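Local coordinates for G-protein alpha subunit Galpha7 (Naegleria fowleri, PDB 6NE6) that probably binds and hydrolyses GTP as the alpha subunit of a heterotrimeric G protein, switching between states to relay signals, at residues M9-L14 with P174-D179; Q166-K171 with Q317-I322. One frame throughout, in Å; residues are numbered along the deposited sequence.

Contact 1 of 2, residues M9-L14 with P174-D179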
loop_
_atom_site.group_PDB
_atom_site.type_symbol
_atom_site.label_atom_id
_atom_site.label_comp_id
_atom_site.label_asym_id
_atom_site.label_seq_id
_atom_site.Cartn_x
_atom_site.Cartn_y
_atom_site.Cartn_z
ATOM N N MET A 9 0.273 21.415 -17.874
ATOM C CA MET A 9 -0.378 20.379 -17.084
ATOM C C MET A 9 0.240 20.343 -15.689
ATOM O O MET A 9 1.467 20.296 -15.553
ATOM C CB MET A 9 -0.234 19.016 -17.762
ATOM C CG MET A 9 -0.697 17.862 -16.896
ATOM S SD MET A 9 -0.606 16.304 -17.822
ATOM C CE MET A 9 -2.063 16.473 -18.849
ATOM N N LYS A 10 -0.601 20.354 -14.657
ATOM C CA LYS A 10 -0.111 20.324 -13.282
ATOM C C LYS A 10 0.120 18.877 -12.868
ATOM O O LYS A 10 -0.834 18.111 -12.686
ATOM C CB LYS A 10 -1.089 21.039 -12.352
ATOM C CG LYS A 10 -1.286 22.504 -12.720
ATOM C CD LYS A 10 -1.880 23.314 -11.590
ATOM C CE LYS A 10 -0.809 23.724 -10.582
ATOM N NZ LYS A 10 0.085 24.814 -11.057
ATOM N N LYS A 11 1.387 18.496 -12.713
ATOM C CA LYS A 11 1.718 17.108 -12.425
ATOM C C LYS A 11 1.899 16.911 -10.927
ATOM O O LYS A 11 2.563 17.706 -10.253
ATOM C CB LYS A 11 2.976 16.667 -13.178
ATOM C CG LYS A 11 2.861 16.860 -14.697
ATOM C CD LYS A 11 3.703 15.843 -15.451
ATOM C CE LYS A 11 3.340 15.818 -16.937
ATOM N NZ LYS A 11 4.249 14.894 -17.679
ATOM N N ILE A 12 1.323 15.823 -10.430
ATOM C CA ILE A 12 1.310 15.486 -9.012
ATOM C C ILE A 12 2.048 14.169 -8.862
ATOM O O ILE A 12 1.607 13.143 -9.400
ATOM C CB ILE A 12 -0.122 15.367 -8.485
ATOM C CG1 ILE A 12 -0.885 16.674 -8.737
ATOM C CG2 ILE A 12 -0.129 14.970 -7.013
ATOM C CD1 ILE A 12 -2.336 16.565 -8.359
ATOM N N LEU A 13 3.164 14.195 -8.137
ATOM C CA LEU A 13 4.041 13.041 -7.991
ATOM C C LEU A 13 3.729 12.313 -6.698
ATOM O O LEU A 13 3.747 12.920 -5.625
ATOM C CB LEU A 13 5.509 13.471 -7.978
ATOM C CG LEU A 13 6.568 12.390 -7.709
ATOM C CD1 LEU A 13 6.547 11.327 -8.804
ATOM C CD2 LEU A 13 7.965 13.025 -7.594
ATOM N N LEU A 14 3.509 11.006 -6.795
ATOM C CA LEU A 14 3.345 10.162 -5.613
ATOM C C LEU A 14 4.716 9.733 -5.115
ATOM O O LEU A 14 5.530 9.218 -5.890
ATOM C CB LEU A 14 2.498 8.933 -5.944
ATOM C CG LEU A 14 1.013 9.172 -6.204
ATOM C CD1 LEU A 14 0.407 7.933 -6.852
ATOM C CD2 LEU A 14 0.288 9.490 -4.890
ATOM N N PRO A 174 -5.883 21.036 -16.751
ATOM C CA PRO A 174 -5.269 19.711 -16.870
ATOM C C PRO A 174 -4.296 19.404 -15.747
ATOM O O PRO A 174 -3.476 20.241 -15.350
ATOM C CB PRO A 174 -4.539 19.782 -18.215
ATOM C CG PRO A 174 -4.195 21.237 -18.373
ATOM C CD PRO A 174 -5.357 21.987 -17.748
ATOM N N PHE A 175 -4.387 18.166 -15.277
ATOM C CA PHE A 175 -3.557 17.608 -14.222
ATOM C C PHE A 175 -3.072 16.233 -14.641
ATOM O O PHE A 175 -3.595 15.615 -15.568
ATOM C CB PHE A 175 -4.334 17.431 -12.911
ATOM C CG PHE A 175 -4.674 18.695 -12.199
ATOM C CD1 PHE A 175 -3.941 19.079 -11.082
ATOM C CD2 PHE A 175 -5.765 19.463 -12.590
ATOM C CE1 PHE A 175 -4.270 20.238 -10.379
ATOM C CE2 PHE A 175 -6.092 20.621 -11.897
ATOM C CZ PHE A 175 -5.346 21.003 -10.797
ATOM N N CYS A 176 -2.103 15.714 -13.899
ATOM C CA CYS A 176 -1.868 14.286 -13.978
ATOM C C CYS A 176 -1.210 13.826 -12.695
ATOM O O CYS A 176 -0.557 14.589 -11.985
ATOM C CB CYS A 176 -1.010 13.899 -15.176
ATOM S SG CYS A 176 0.713 14.138 -14.864
ATOM N N MET A 177 -1.478 12.569 -12.369
ATOM C CA MET A 177 -0.823 11.930 -11.242
ATOM C C MET A 177 0.236 10.964 -11.758
ATOM O O MET A 177 0.017 10.243 -12.739
ATOM C CB MET A 177 -1.827 11.200 -10.354
ATOM C CG MET A 177 -1.164 10.454 -9.211
ATOM S SD MET A 177 -2.403 9.785 -8.093
ATOM C CE MET A 177 -3.092 11.292 -7.436
ATOM N N ILE A 178 1.403 10.989 -11.109
ATOM C CA ILE A 178 2.574 10.217 -11.524
ATOM C C ILE A 178 2.928 9.194 -10.456
ATOM O O ILE A 178 3.009 9.530 -9.271
ATOM C CB ILE A 178 3.790 11.133 -11.761
ATOM C CG1 ILE A 178 3.449 12.239 -12.757
ATOM C CG2 ILE A 178 5.017 10.311 -12.182
ATOM C CD1 ILE A 178 4.445 13.387 -12.699
ATOM N N ASP A 179 3.199 7.957 -10.880
ATOM C CA ASP A 179 3.891 6.975 -10.048
ATOM C C ASP A 179 4.997 6.407 -10.924
ATOM O O ASP A 179 4.727 5.924 -12.024
ATOM C CB ASP A 179 2.937 5.879 -9.559
ATOM C CG ASP A 179 3.560 4.976 -8.502
ATOM O OD1 ASP A 179 4.594 5.353 -7.914
ATOM O OD2 ASP A 179 3.002 3.886 -8.258
HETATM O O HOH W 1 6.392 7.464 -7.601
#
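K11 and I178 meet because each sends its first branch beside the backbone N: CG of K11 stands anti to the carbonyl carbon (chi1 -56°), as does CG1 of I178, and an extended chi2 (163°) then carries I178 CD1 to 3.6 Å from K11 CB. On the other face of the sheet K10 and F175 run side by side, K10 CB lying 3.7 Å from F175 CD1. I12 CD1 approaches the same ring obliquely, and helix 308-326 covers this face through I322 and T319. Five backbone bonds join the strands in parallel register, from K10 N to P174 O through to L14 N to I178 O; the I12 N to C176 O bond is short at 2.7 Å. These are neighbouring inner strands of the Ras-like P-loop fold of G-alpha proteins: 10-16 leads into the probable Walker A loop, and D179 has the position of the DxxG aspartate. A water sits 2.6 Å from L14 O and 2.8 Å from D179 OD1, spanning the ends of the two segments, while D179 OD2 is hydrogen-bonded to T160. The ammonium of K11 is held by a salt bridge to E165 and by the carbonyls of F194 and I191.

Contact 2 of 2, residues Q166-K171 with Q317-I322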
loop_
_atom_site.group_PDB
_atom_site.type_symbol
_atom_site.label_atom_id
_atom_site.label_comp_id
_atom_site.label_asym_id
_atom_site.label_seq_id
_atom_site.Cartn_x
_atom_site.Cartn_y
_atom_site.Cartn_z
ATOM N N GLN A 166 -1.514 9.209 -14.863
ATOM C CA GLN A 166 -2.960 9.272 -15.063
ATOM C C GLN A 166 -3.355 10.729 -15.231
ATOM O O GLN A 166 -3.461 11.461 -14.230
ATOM C CB GLN A 166 -3.717 8.662 -13.879
ATOM C CG GLN A 166 -5.233 8.775 -14.015
ATOM C CD GLN A 166 -5.743 8.066 -15.254
ATOM O OE1 GLN A 166 -5.629 6.854 -15.364
ATOM N NE2 GLN A 166 -6.271 8.827 -16.201
ATOM N N PRO A 167 -3.593 11.195 -16.453
ATOM C CA PRO A 167 -4.027 12.579 -16.645
ATOM C C PRO A 167 -5.520 12.714 -16.406
ATOM O O PRO A 167 -6.293 11.753 -16.509
ATOM C CB PRO A 167 -3.685 12.864 -18.110
ATOM C CG PRO A 167 -3.865 11.504 -18.774
ATOM C CD PRO A 167 -3.405 10.484 -17.735
ATOM N N PHE A 168 -5.917 13.935 -16.069
ATOM C CA PHE A 168 -7.318 14.225 -15.820
ATOM C C PHE A 168 -7.504 15.728 -15.852
ATOM O O PHE A 168 -6.541 16.494 -15.798
ATOM C CB PHE A 168 -7.803 13.655 -14.482
ATOM C CG PHE A 168 -7.098 14.206 -13.269
ATOM C CD1 PHE A 168 -7.664 15.234 -12.513
ATOM C CD2 PHE A 168 -5.882 13.672 -12.855
ATOM C CE1 PHE A 168 -7.018 15.725 -11.369
ATOM C CE2 PHE A 168 -5.232 14.160 -11.719
ATOM C CZ PHE A 168 -5.808 15.181 -10.973
ATOM N N THR A 169 -8.756 16.140 -15.955
ATOM C CA THR A 169 -9.113 17.546 -15.945
ATOM C C THR A 169 -9.928 17.816 -14.693
ATOM O O THR A 169 -10.823 17.036 -14.346
ATOM C CB THR A 169 -9.878 17.931 -17.218
ATOM O OG1 THR A 169 -8.986 17.829 -18.337
ATOM C CG2 THR A 169 -10.400 19.371 -17.149
ATOM N N PHE A 170 -9.591 18.900 -14.003
ATOM C CA PHE A 170 -10.291 19.310 -12.792
ATOM C C PHE A 170 -10.508 20.807 -12.854
ATOM O O PHE A 170 -9.559 21.558 -13.100
ATOM C CB PHE A 170 -9.484 18.931 -11.554
ATOM C CG PHE A 170 -10.082 19.406 -10.277
ATOM C CD1 PHE A 170 -11.192 18.774 -9.740
ATOM C CD2 PHE A 170 -9.532 20.477 -9.605
ATOM C CE1 PHE A 170 -11.742 19.213 -8.552
ATOM C CE2 PHE A 170 -10.081 20.917 -8.418
ATOM C CZ PHE A 170 -11.185 20.282 -7.896
ATOM N N LYS A 171 -11.751 21.232 -12.630
ATOM C CA LYS A 171 -12.155 22.624 -12.806
ATOM C C LYS A 171 -11.601 23.202 -14.108
ATOM O O LYS A 171 -11.024 24.289 -14.146
ATOM C CB LYS A 171 -11.742 23.467 -11.599
ATOM C CG LYS A 171 -12.432 23.033 -10.313
ATOM C CD LYS A 171 -12.134 23.982 -9.166
ATOM C CE LYS A 171 -12.805 23.516 -7.876
ATOM N NZ LYS A 171 -12.450 24.384 -6.714
ATOM N N GLN A 317 -9.995 17.864 -2.515
ATOM C CA GLN A 317 -9.507 18.898 -1.611
ATOM C C GLN A 317 -8.091 19.313 -1.986
ATOM O O GLN A 317 -7.760 20.511 -2.008
ATOM C CB GLN A 317 -9.528 18.406 -0.168
ATOM C CG GLN A 317 -10.884 18.189 0.451
ATOM C CD GLN A 317 -10.731 17.638 1.855
ATOM O OE1 GLN A 317 -10.703 16.430 2.054
ATOM N NE2 GLN A 317 -10.577 18.529 2.827
ATOM N N ILE A 318 -7.245 18.332 -2.290
ATOM C CA ILE A 318 -5.862 18.615 -2.655
ATOM C C ILE A 318 -5.803 19.401 -3.959
ATOM O O ILE A 318 -5.121 20.425 -4.047
ATOM C CB ILE A 318 -5.056 17.309 -2.740
ATOM C CG1 ILE A 318 -4.973 16.658 -1.352
ATOM C CG2 ILE A 318 -3.685 17.583 -3.329
ATOM C CD1 ILE A 318 -4.357 15.267 -1.364
ATOM N N THR A 319 -6.527 18.948 -4.993
ATOM C CA THR A 319 -6.418 19.653 -6.268
ATOM C C THR A 319 -7.024 21.049 -6.182
ATOM O O THR A 319 -6.502 21.986 -6.797
ATOM C CB THR A 319 -7.051 18.852 -7.410
ATOM O OG1 THR A 319 -8.418 18.572 -7.111
ATOM C CG2 THR A 319 -6.300 17.529 -7.600
ATOM N N SER A 320 -8.084 21.220 -5.393
ATOM C CA SER A 320 -8.616 22.561 -5.191
ATOM C C SER A 320 -7.587 23.450 -4.521
ATOM O O SER A 320 -7.417 24.615 -4.900
ATOM C CB SER A 320 -9.892 22.514 -4.351
ATOM O OG SER A 320 -10.931 21.865 -5.054
ATOM N N ASP A 321 -6.871 22.913 -3.537
ATOM C CA ASP A 321 -5.875 23.729 -2.861
ATOM C C ASP A 321 -4.706 24.051 -3.779
ATOM O O ASP A 321 -4.168 25.165 -3.735
ATOM C CB ASP A 321 -5.382 23.029 -1.603
ATOM C CG ASP A 321 -4.464 23.909 -0.802
ATOM O OD1 ASP A 321 -4.931 24.961 -0.321
ATOM O OD2 ASP A 321 -3.274 23.576 -0.686
ATOM N N ILE A 322 -4.294 23.093 -4.616
ATOM C CA ILE A 322 -3.244 23.371 -5.593
ATOM C C ILE A 322 -3.653 24.542 -6.476
ATOM O O ILE A 322 -2.866 25.465 -6.724
ATOM C CB ILE A 322 -2.939 22.127 -6.439
ATOM C CG1 ILE A 322 -2.190 21.094 -5.614
ATOM C CG2 ILE A 322 -2.112 22.516 -7.654
ATOM C CD1 ILE A 322 -2.105 19.732 -6.301
HETATM O O HOH W 2 -9.553 25.931 -6.107
HETATM O O HOH W 3 -13.661 23.177 -4.677
#
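S320 OG is gripped from several sides: K171 NZ reaches it in a weak hydrogen bond of 3.4 Å, a water donates to it at 3.1 Å, and E316 O, one turn back in the helix, is its strongest partner. That same water accepts from K171 NZ at 2.7 Å, so the lysine and serine are joined both directly and through solvent. A second water donates to S320 O and accepts a weak hydrogen bond from K171 NZ. S320 OG also lies near the plane of the F170 ring, at its edge, 3.3 Å from CZ. T319 takes the face: its OG1 sits 3.1 Å above the ring plane, over the centre, and CB makes a CH-pi contact 28° off the normal. A chi1 of 57° sets OG1 between the backbone N and the carbonyl carbon, where it is hydrogen-bonded to L315 O, one turn back, while it rests on the ring. On the opposite face K171 CG lies 3.7 Å above the plane, toward the rim, so F170 is sandwiched between its sequence neighbour and the helix. In the Ras-like fold of G-alpha proteins this is where the C-terminal helix 308-326 packs against the antiparallel edge strand 163-170; the axes of 166-170 and 317-322 cross at -70°. Deeper in, T319 CG2 meets F168 tip to tip, 4.1 Å from CZ at the ring edge. The F168 ring also stacks with Y33 and lies nearly parallel to F175. At the exposed end of the contact, K171 is extended beyond CG and carries its ammonium out to S320.

From the N terminus, strand 10-16 starts the sheet and the chain then runs through the P-loop region and a long, largely helical excursion before returning. Strand 163-170 comes first on that return and turns back into 173-180, whose pairing with 9-14 closes the large loop of contact 1. Contact 2 closes later, when helix 308-326 reaches 166-171 after the rest of the sheet has been built. Since 166-171 falls inside the first loop and 317-322 beyond it, the two contacts cross. They also touch: the hairpin pairs F168 O with F175 N, a probable hydrogen bond, and I322 packs on K10, tying the C-terminal helix to the edge strand and inner strand 10-16 alike.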